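Local atomic coordinates of tetracycline repressor protein class G (Acinetobacter baumannii, PDB entry 6RX9), a protein that represses the tetracycline resistance gene tetA by binding its operator DNA through a helix-turn-helix region, and loses operator affinity when tetracycline binds. Residues A[75-80]-A[196-200]. Numbering follows the deposited sequence.
Sequences WRVFLK and IAGFE
A knob-into-hole contact joins the start of helix 75-91 to the last turns of helix 185-202 in the all-helical C-terminal domain of this TetR repressor. Ile196 is the knob, set among Trp75, Arg76, Leu79 and Lys80; the axes of the short segments run roughly antiparallel, at 146°. CD1 of Ile196 reaches the backbone of the other helix, 3.7 Å from Lys80 N, while the CG2 branch touches both the Trp75 ring and CB and CG of Arg76. The indole pushes its six-membered edge between the helices: CH2 of Trp75 meets CG of Glu200 at 3.6 Å and, close to the ring plane, the carbonyl O of Ile196 at 3.5 Å. A chi1 of 65° swings the indole of Trp75 across to helix 185-202, where its CZ3 touches CB of Phe199 at 3.7 Å. Deeper in, Leu79 CD1 approaches Phe199 CD2, and Phe199 also packs on Ala133 and Val137 of helix 127-155. Phe199 touches Ser194 of the second subunit as well, so the contact borders the dimer interface. On the outer side, Arg76 has its main salt bridge to Asp74. CG of Arg76 lies over one face of the Trp75 indole, and the extended chain then brings NE to Glu200 OE1 at 3.0 Å, a salt bridge in which OE1 takes weak, bent hydrogen bonds from both NE and NH1, with the guanidinium and carboxylate planes 55° apart.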
loop_
_atom_site.group_PDB
_atom_site.type_symbol
_atom_site.label_atom_id
_atom_site.label_comp_id
_atom_site.label_asym_id
_atom_site.label_seq_id
_atom_site.Cartn_x
_atom_site.Cartn_y
_atom_site.Cartn_z
ATOM N N TRP A 75 -21.771 -5.547 -11.178
ATOM C CA TRP A 75 -20.840 -4.829 -10.267
ATOM C C TRP A 75 -19.585 -5.671 -9.990
ATOM O O TRP A 75 -18.518 -5.067 -9.781
ATOM C CB TRP A 75 -21.553 -4.422 -8.969
ATOM C CG TRP A 75 -22.012 -5.559 -8.108
ATOM C CD1 TRP A 75 -23.215 -6.204 -8.156
ATOM C CD2 TRP A 75 -21.277 -6.169 -7.034
ATOM N NE1 TRP A 75 -23.274 -7.179 -7.196
ATOM C CE2 TRP A 75 -22.099 -7.180 -6.491
ATOM C CE3 TRP A 75 -20.007 -5.961 -6.483
ATOM C CZ2 TRP A 75 -21.685 -7.977 -5.425
ATOM C CZ3 TRP A 75 -19.600 -6.751 -5.432
ATOM C CH2 TRP A 75 -20.428 -7.744 -4.912
ATOM N N ARG A 76 -19.700 -7.003 -9.992
ATOM C CA ARG A 76 -18.580 -7.928 -9.658
ATOM C C ARG A 76 -17.506 -7.851 -10.751
ATOM O O ARG A 76 -16.314 -7.737 -10.403
ATOM C CB ARG A 76 -19.085 -9.363 -9.493
ATOM C CG ARG A 76 -20.089 -9.540 -8.364
ATOM C CD ARG A 76 -20.514 -10.989 -8.208
ATOM N NE ARG A 76 -21.860 -11.112 -7.665
ATOM C CZ ARG A 76 -22.965 -11.374 -8.367
ATOM N NH1 ARG A 76 -24.128 -11.460 -7.740
ATOM N NH2 ARG A 76 -22.920 -11.552 -9.676
ATOM N N VAL A 77 -17.914 -7.902 -12.020
ATOM C CA VAL A 77 -16.991 -7.834 -13.192
ATOM C C VAL A 77 -16.363 -6.434 -13.243
ATOM O O VAL A 77 -15.147 -6.354 -13.496
ATOM C CB VAL A 77 -17.711 -8.200 -14.505
ATOM C CG1 VAL A 77 -16.845 -7.922 -15.724
ATOM C CG2 VAL A 77 -18.170 -9.651 -14.495
ATOM N N PHE A 78 -17.152 -5.382 -12.986
ATOM C CA PHE A 78 -16.691 -3.968 -12.985
ATOM C C PHE A 78 -15.554 -3.784 -11.971
ATOM O O PHE A 78 -14.501 -3.242 -12.358
ATOM C CB PHE A 78 -17.829 -2.995 -12.664
ATOM C CG PHE A 78 -17.350 -1.585 -12.427
ATOM C CD1 PHE A 78 -16.760 -0.863 -13.453
ATOM C CD2 PHE A 78 -17.455 -0.994 -11.178
ATOM C CE1 PHE A 78 -16.298 0.426 -13.239
ATOM C CE2 PHE A 78 -16.989 0.295 -10.963
ATOM C CZ PHE A 78 -16.414 1.002 -11.994
ATOM N N LEU A 79 -15.762 -4.209 -10.720
ATOM C CA LEU A 79 -14.774 -4.027 -9.619
ATOM C C LEU A 79 -13.507 -4.839 -9.914
ATOM O O LEU A 79 -12.406 -4.300 -9.681
ATOM C CB LEU A 79 -15.392 -4.431 -8.276
ATOM C CG LEU A 79 -16.441 -3.470 -7.714
ATOM C CD1 LEU A 79 -16.919 -3.933 -6.348
ATOM C CD2 LEU A 79 -15.904 -2.047 -7.638
ATOM N N LYS A 80 -13.649 -6.073 -10.414
ATOM C CA LYS A 80 -12.496 -6.967 -10.713
ATOM C C LYS A 80 -11.673 -6.370 -11.860
ATOM O O LYS A 80 -10.450 -6.231 -11.687
ATOM C CB LYS A 80 -12.941 -8.392 -11.055
ATOM C CG LYS A 80 -11.801 -9.317 -11.465
ATOM C CD LYS A 80 -12.017 -10.778 -11.139
ATOM C CE LYS A 80 -10.747 -11.592 -11.277
ATOM N NZ LYS A 80 -10.959 -13.010 -10.903
ATOM N N ILE A 196 -14.250 -9.109 -3.196
ATOM C CA ILE A 196 -15.505 -8.921 -3.988
ATOM C C ILE A 196 -16.595 -9.862 -3.449
ATOM O O ILE A 196 -17.739 -9.395 -3.293
ATOM C CB ILE A 196 -15.238 -9.101 -5.497
ATOM C CG1 ILE A 196 -14.338 -7.982 -6.031
ATOM C CG2 ILE A 196 -16.541 -9.195 -6.277
ATOM C CD1 ILE A 196 -13.733 -8.264 -7.384
ATOM N N ALA A 197 -16.259 -11.125 -3.162
ATOM C CA ALA A 197 -17.186 -12.125 -2.573
ATOM C C ALA A 197 -17.743 -11.591 -1.245
ATOM O O ALA A 197 -18.946 -11.786 -0.987
ATOM C CB ALA A 197 -16.486 -13.448 -2.382
ATOM N N GLY A 198 -16.895 -10.946 -0.438
ATOM C CA GLY A 198 -17.265 -10.338 0.855
ATOM C C GLY A 198 -18.238 -9.181 0.701
ATOM O O GLY A 198 -19.126 -9.047 1.564
ATOM N N PHE A 199 -18.077 -8.356 -0.339
ATOM C CA PHE A 199 -18.971 -7.204 -0.631
ATOM C C PHE A 199 -20.410 -7.696 -0.823
ATOM O O PHE A 199 -21.329 -7.014 -0.335
ATOM C CB PHE A 199 -18.507 -6.423 -1.864
ATOM C CG PHE A 199 -17.195 -5.691 -1.718
ATOM C CD1 PHE A 199 -16.758 -5.225 -0.486
ATOM C CD2 PHE A 199 -16.409 -5.441 -2.833
ATOM C CE1 PHE A 199 -15.556 -4.544 -0.374
ATOM C CE2 PHE A 199 -15.209 -4.757 -2.717
ATOM C CZ PHE A 199 -14.785 -4.311 -1.488
ATOM N N GLU A 200 -20.589 -8.844 -1.486
ATOM C CA GLU A 200 -21.918 -9.425 -1.832
ATOM C C GLU A 200 -22.855 -9.373 -0.617
ATOM O O GLU A 200 -24.015 -8.952 -0.793
ATOM C CB GLU A 200 -21.791 -10.871 -2.315
ATOM C CG GLU A 200 -20.930 -11.039 -3.555
ATOM C CD GLU A 200 -21.325 -12.193 -4.462
ATOM O OE1 GLU A 200 -22.484 -12.205 -4.927
ATOM O OE2 GLU A 200 -20.471 -13.069 -4.711
#